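Local coordinates for sesquisabinene B synthase 2 (Santalum album, PDB 6A2A), which probably cyclises farnesyl diphosphate to sesquisabinene B, as a magnesium- or manganese-dependent terpene synthase of the plant Tpsb subfamily, at residues A32-L44 with D273-S285. Sequence-based numbering, arbitrary orientation.
Sequences ANYPPNLWDYEFL and DKMPFARNGLIQS
Asn-37 and Asn-280 sit side by side, and each side-chain oxygen takes a backbone N-H from the facing segment. Asn-280 OD1 receives Leu-38 N at 2.7 Å, tilted only 17° from the carbonyl plane, while Asn-37 OD1 receives Asn-280 N at 3.1 Å from well above its plane. The two side chains run past each other in opposite directions, their amide planes 57° apart. With CG held beside the backbone N (chi1 -67°), Asn-280 sends its amide out to Leu-38; although it stands at the N-cap position of helix 281-292, its side chain makes no capping bond. Each amide nitrogen donates to a water: Asn-280 ND2 to one that also donates to Pro-36 O, Asn-37 ND2 to another that donates to Asp-273 O. Arg-279 lays CD 3.8 Å from Pro-35 CB and carries its charge on to Glu-546 in a salt bridge.

Nearer the N-terminus, Asn-33 ND2 donates to Asp-273 OD2 at 3.1 Å, the carboxylate standing almost perpendicular to the amide and being met from above its plane. With an alanine here, Asp-273 OD2 would probably lose this donor, and a gap would probably open beside the Lys-274 chain. On the apolar side, Ile-283 presses CG1 against the edge of the Trp-39 ring, 3.8 Å from CZ3, and CG2 against Leu-38 CD1.

Helix 546-558 also packs on Leu-38 and Trp-39. The whole is an N-terminal segment laid across the N-terminal end of helix 281-292 of the metal-binding domain, consistent with the N-terminal segment that folds back over the alpha-helical catalytic domain in plant class I terpene synthases.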
loop_
_atom_site.group_PDB
_atom_site.type_symbol
_atom_site.label_atom_id
_atom_site.label_comp_id
_atom_site.label_asym_id
_atom_site.label_seq_id
_atom_site.Cartn_x
_atom_site.Cartn_y
_atom_site.Cartn_z
ATOM N N ALA A 32 -4.540 -13.984 13.159
ATOM C CA ALA A 32 -3.245 -14.716 13.088
ATOM C C ALA A 32 -3.305 -15.772 11.981
ATOM O O ALA A 32 -4.362 -16.071 11.398
ATOM C CB ALA A 32 -2.911 -15.349 14.416
ATOM N N ASN A 33 -2.143 -16.324 11.704
ATOM C CA ASN A 33 -1.975 -17.274 10.635
ATOM C C ASN A 33 -1.773 -18.654 11.255
ATOM O O ASN A 33 -1.361 -18.765 12.388
ATOM C CB ASN A 33 -0.797 -16.886 9.734
ATOM C CG ASN A 33 -1.154 -15.828 8.709
ATOM O OD1 ASN A 33 -0.635 -14.722 8.743
ATOM N ND2 ASN A 33 -2.063 -16.150 7.805
ATOM N N TYR A 34 -2.089 -19.692 10.489
ATOM C CA TYR A 34 -1.720 -21.030 10.857
ATOM C C TYR A 34 -1.179 -21.707 9.609
ATOM O O TYR A 34 -1.817 -21.587 8.594
ATOM C CB TYR A 34 -2.902 -21.840 11.393
ATOM C CG TYR A 34 -2.450 -23.181 11.892
ATOM C CD1 TYR A 34 -1.866 -23.308 13.147
ATOM C CD2 TYR A 34 -2.476 -24.304 11.064
ATOM C CE1 TYR A 34 -1.406 -24.529 13.605
ATOM C CE2 TYR A 34 -2.006 -25.527 11.505
ATOM C CZ TYR A 34 -1.470 -25.633 12.779
ATOM O OH TYR A 34 -1.015 -26.834 13.227
ATOM N N PRO A 35 -0.020 -22.348 9.665
ATOM C CA PRO A 35 0.874 -22.409 10.825
ATOM C C PRO A 35 1.391 -21.017 11.228
ATOM O O PRO A 35 1.446 -20.153 10.373
ATOM C CB PRO A 35 2.050 -23.273 10.355
ATOM C CG PRO A 35 1.523 -24.073 9.193
ATOM C CD PRO A 35 0.362 -23.292 8.616
ATOM N N PRO A 36 1.737 -20.812 12.472
ATOM C CA PRO A 36 2.128 -19.470 12.854
ATOM C C PRO A 36 3.457 -18.985 12.312
ATOM O O PRO A 36 4.386 -19.699 12.175
ATOM C CB PRO A 36 2.181 -19.574 14.365
ATOM C CG PRO A 36 2.564 -20.950 14.613
ATOM C CD PRO A 36 1.931 -21.764 13.557
ATOM N N ASN A 37 3.537 -17.709 12.036
ATOM C CA ASN A 37 4.781 -17.153 11.578
ATOM C C ASN A 37 5.613 -16.751 12.783
ATOM O O ASN A 37 5.169 -16.801 13.890
ATOM C CB ASN A 37 4.524 -15.967 10.672
ATOM C CG ASN A 37 3.818 -16.362 9.400
ATOM O OD1 ASN A 37 4.207 -17.288 8.747
ATOM N ND2 ASN A 37 2.781 -15.669 9.073
ATOM N N LEU A 38 6.805 -16.257 12.548
ATOM C CA LEU A 38 7.696 -15.873 13.630
ATOM C C LEU A 38 7.097 -14.854 14.569
ATOM O O LEU A 38 7.297 -14.929 15.746
ATOM C CB LEU A 38 9.008 -15.358 13.071
ATOM C CG LEU A 38 9.833 -16.378 12.304
ATOM C CD1 LEU A 38 11.004 -15.689 11.671
ATOM C CD2 LEU A 38 10.314 -17.483 13.225
ATOM N N TRP A 39 6.399 -13.884 14.003
ATOM C CA TRP A 39 5.673 -12.871 14.713
ATOM C C TRP A 39 4.344 -12.705 13.992
ATOM O O TRP A 39 4.268 -12.858 12.840
ATOM C CB TRP A 39 6.418 -11.564 14.705
ATOM C CG TRP A 39 7.671 -11.625 15.422
ATOM C CD1 TRP A 39 7.842 -11.509 16.726
ATOM C CD2 TRP A 39 8.961 -11.832 14.858
ATOM N NE1 TRP A 39 9.152 -11.631 17.043
ATOM C CE2 TRP A 39 9.863 -11.835 15.901
ATOM C CE3 TRP A 39 9.429 -12.012 13.573
ATOM C CZ2 TRP A 39 11.199 -12.022 15.706
ATOM C CZ3 TRP A 39 10.734 -12.195 13.378
ATOM C CH2 TRP A 39 11.618 -12.192 14.424
ATOM N N ASP A 40 3.306 -12.379 14.710
ATOM C CA ASP A 40 2.044 -12.172 14.093
ATOM C C ASP A 40 2.059 -10.799 13.443
ATOM O O ASP A 40 2.712 -9.931 13.919
ATOM C CB ASP A 40 0.947 -12.386 15.137
ATOM C CG ASP A 40 -0.018 -11.275 15.209
ATOM O OD1 ASP A 40 -0.934 -11.222 14.361
ATOM O OD2 ASP A 40 0.131 -10.454 16.125
ATOM N N TYR A 41 1.354 -10.621 12.347
ATOM C CA TYR A 41 1.378 -9.344 11.653
ATOM C C TYR A 41 0.884 -8.094 12.395
ATOM O O TYR A 41 1.363 -7.021 12.120
ATOM C CB TYR A 41 0.737 -9.437 10.295
ATOM C CG TYR A 41 1.355 -10.487 9.398
ATOM C CD1 TYR A 41 2.689 -10.481 9.113
ATOM C CD2 TYR A 41 0.591 -11.462 8.832
ATOM C CE1 TYR A 41 3.240 -11.414 8.312
ATOM C CE2 TYR A 41 1.139 -12.398 8.043
ATOM C CZ TYR A 41 2.467 -12.373 7.784
ATOM O OH TYR A 41 2.969 -13.321 6.985
ATOM N N GLU A 42 -0.068 -8.242 13.311
ATOM C CA GLU A 42 -0.586 -7.076 14.059
ATOM C C GLU A 42 0.509 -6.635 15.032
ATOM O O GLU A 42 0.689 -5.445 15.291
ATOM C CB GLU A 42 -1.940 -7.392 14.738
ATOM C CG GLU A 42 -1.858 -7.922 16.174
ATOM C CD GLU A 42 -3.125 -7.868 17.033
ATOM O OE1 GLU A 42 -3.574 -8.944 17.524
ATOM O OE2 GLU A 42 -3.644 -6.748 17.255
ATOM N N PHE A 43 1.259 -7.597 15.566
ATOM C CA PHE A 43 2.387 -7.242 16.388
ATOM C C PHE A 43 3.384 -6.388 15.583
ATOM O O PHE A 43 3.905 -5.346 16.060
ATOM C CB PHE A 43 3.067 -8.486 16.927
ATOM C CG PHE A 43 4.307 -8.144 17.689
ATOM C CD1 PHE A 43 4.211 -7.556 18.936
ATOM C CD2 PHE A 43 5.561 -8.328 17.130
ATOM C CE1 PHE A 43 5.352 -7.212 19.648
ATOM C CE2 PHE A 43 6.699 -7.957 17.830
ATOM C CZ PHE A 43 6.594 -7.399 19.087
ATOM N N LEU A 44 3.619 -6.796 14.348
ATOM C CA LEU A 44 4.699 -6.193 13.563
ATOM C C LEU A 44 4.302 -4.755 13.216
ATOM O O LEU A 44 5.134 -3.846 13.162
ATOM C CB LEU A 44 4.945 -7.046 12.310
ATOM C CG LEU A 44 5.706 -8.350 12.573
ATOM C CD1 LEU A 44 5.996 -9.116 11.302
ATOM C CD2 LEU A 44 6.992 -8.109 13.345
ATOM N N ASP A 273 -0.243 -14.674 2.632
ATOM C CA ASP A 273 -0.069 -15.194 3.944
ATOM C C ASP A 273 -0.965 -16.393 4.205
ATOM O O ASP A 273 -0.644 -17.203 5.081
ATOM C CB ASP A 273 -0.262 -14.123 5.012
ATOM C CG ASP A 273 -1.654 -13.597 5.092
ATOM O OD1 ASP A 273 -2.301 -13.325 4.059
ATOM O OD2 ASP A 273 -2.115 -13.461 6.250
ATOM N N LYS A 274 -1.995 -16.548 3.400
ATOM C CA LYS A 274 -2.972 -17.647 3.617
ATOM C C LYS A 274 -2.733 -18.793 2.627
ATOM O O LYS A 274 -3.552 -19.754 2.588
ATOM C CB LYS A 274 -4.415 -17.146 3.496
ATOM C CG LYS A 274 -4.757 -16.014 4.458
ATOM C CD LYS A 274 -4.684 -16.395 5.891
ATOM C CE LYS A 274 -5.227 -15.305 6.800
ATOM N NZ LYS A 274 -5.283 -15.749 8.215
ATOM N N MET A 275 -1.698 -18.709 1.793
ATOM C CA MET A 275 -1.356 -19.892 0.965
ATOM C C MET A 275 -0.858 -20.973 1.916
ATOM O O MET A 275 -0.200 -20.689 2.876
ATOM C CB MET A 275 -0.242 -19.604 -0.038
ATOM C CG MET A 275 -0.556 -18.505 -0.998
ATOM S SD MET A 275 -1.982 -18.823 -2.008
ATOM C CE MET A 275 -3.352 -18.045 -1.166
ATOM N N PRO A 276 -1.114 -22.237 1.596
ATOM C CA PRO A 276 -0.621 -23.296 2.437
ATOM C C PRO A 276 0.847 -23.643 2.149
ATOM O O PRO A 276 1.207 -24.805 2.171
ATOM C CB PRO A 276 -1.570 -24.463 2.065
ATOM C CG PRO A 276 -1.877 -24.223 0.650
ATOM C CD PRO A 276 -1.979 -22.707 0.497
ATOM N N PHE A 277 1.671 -22.625 1.890
ATOM C CA PHE A 277 3.122 -22.752 1.789
ATOM C C PHE A 277 3.737 -21.380 2.130
ATOM O O PHE A 277 2.977 -20.373 2.420
ATOM C CB PHE A 277 3.499 -23.317 0.409
ATOM C CG PHE A 277 2.716 -22.726 -0.746
ATOM C CD1 PHE A 277 3.014 -21.469 -1.247
ATOM C CD2 PHE A 277 1.627 -23.400 -1.301
ATOM C CE1 PHE A 277 2.286 -20.913 -2.288
ATOM C CE2 PHE A 277 0.886 -22.830 -2.330
ATOM C CZ PHE A 277 1.211 -21.597 -2.832
ATOM N N ALA A 278 5.072 -21.314 2.119
ATOM C CA ALA A 278 5.841 -20.004 2.238
ATOM C C ALA A 278 5.564 -19.287 3.582
ATOM O O ALA A 278 5.521 -17.979 3.708
ATOM C CB ALA A 278 5.578 -19.110 1.047
ATOM N N ARG A 279 5.441 -20.134 4.606
ATOM C CA ARG A 279 5.575 -19.724 6.020
ATOM C C ARG A 279 6.824 -18.849 6.213
ATOM O O ARG A 279 7.923 -19.170 5.744
ATOM C CB ARG A 279 5.683 -20.941 6.941
ATOM C CG ARG A 279 5.451 -20.614 8.409
ATOM C CD ARG A 279 5.362 -21.846 9.279
ATOM N NE ARG A 279 6.541 -22.701 9.196
ATOM C CZ ARG A 279 7.505 -22.789 10.121
ATOM N NH1 ARG A 279 8.432 -23.728 10.007
ATOM N NH2 ARG A 279 7.554 -21.940 11.138
ATOM N N ASN A 280 6.607 -17.724 6.859
ATOM C CA ASN A 280 7.638 -16.742 7.120
ATOM C C ASN A 280 8.280 -16.117 5.879
ATOM O O ASN A 280 9.283 -15.502 5.973
ATOM C CB ASN A 280 8.702 -17.302 8.034
ATOM C CG ASN A 280 8.183 -17.585 9.424
ATOM O OD1 ASN A 280 7.442 -16.837 9.967
ATOM N ND2 ASN A 280 8.576 -18.675 9.967
ATOM N N GLY A 281 7.668 -16.272 4.727
ATOM C CA GLY A 281 8.209 -15.720 3.515
ATOM C C GLY A 281 8.487 -14.228 3.547
ATOM O O GLY A 281 9.508 -13.782 3.154
ATOM N N LEU A 282 7.535 -13.479 4.033
ATOM C CA LEU A 282 7.670 -12.045 4.070
ATOM C C LEU A 282 8.726 -11.601 5.063
ATOM O O LEU A 282 9.581 -10.836 4.755
ATOM C CB LEU A 282 6.345 -11.408 4.404
ATOM C CG LEU A 282 6.194 -9.897 4.357
ATOM C CD1 LEU A 282 6.691 -9.306 5.627
ATOM C CD2 LEU A 282 6.819 -9.200 3.185
ATOM N N ILE A 283 8.626 -12.103 6.273
ATOM C CA ILE A 283 9.559 -11.703 7.297
ATOM C C ILE A 283 10.995 -12.101 6.965
ATOM O O ILE A 283 11.881 -11.342 7.121
ATOM C CB ILE A 283 9.119 -12.104 8.714
ATOM C CG1 ILE A 283 10.071 -11.552 9.727
ATOM C CG2 ILE A 283 9.158 -13.567 8.958
ATOM C CD1 ILE A 283 9.939 -10.078 9.896
ATOM N N GLN A 284 11.183 -13.290 6.461
ATOM C CA GLN A 284 12.492 -13.728 6.100
ATOM C C GLN A 284 13.066 -12.905 4.943
ATOM O O GLN A 284 14.209 -12.570 4.960
ATOM C CB GLN A 284 12.510 -15.224 5.851
ATOM C CG GLN A 284 12.228 -15.906 7.175
ATOM C CD GLN A 284 12.507 -17.377 7.299
ATOM O OE1 GLN A 284 12.875 -17.810 8.353
ATOM N NE2 GLN A 284 12.267 -18.140 6.268
ATOM N N SER A 285 12.229 -12.540 3.988
ATOM C CA SER A 285 12.708 -11.729 2.887
ATOM C C SER A 285 13.175 -10.376 3.414
ATOM O O SER A 285 14.180 -9.883 3.045
ATOM C CB SER A 285 11.639 -11.497 1.832
ATOM O OG SER A 285 12.078 -10.592 0.879
HETATM O O HOH W 1 -1.497 -20.614 5.893
HETATM O O HOH W 2 7.280 -19.680 12.444
HETATM O O HOH W 3 1.559 -16.908 6.740
HETATM O O HOH W 4 5.841 -13.893 6.852
#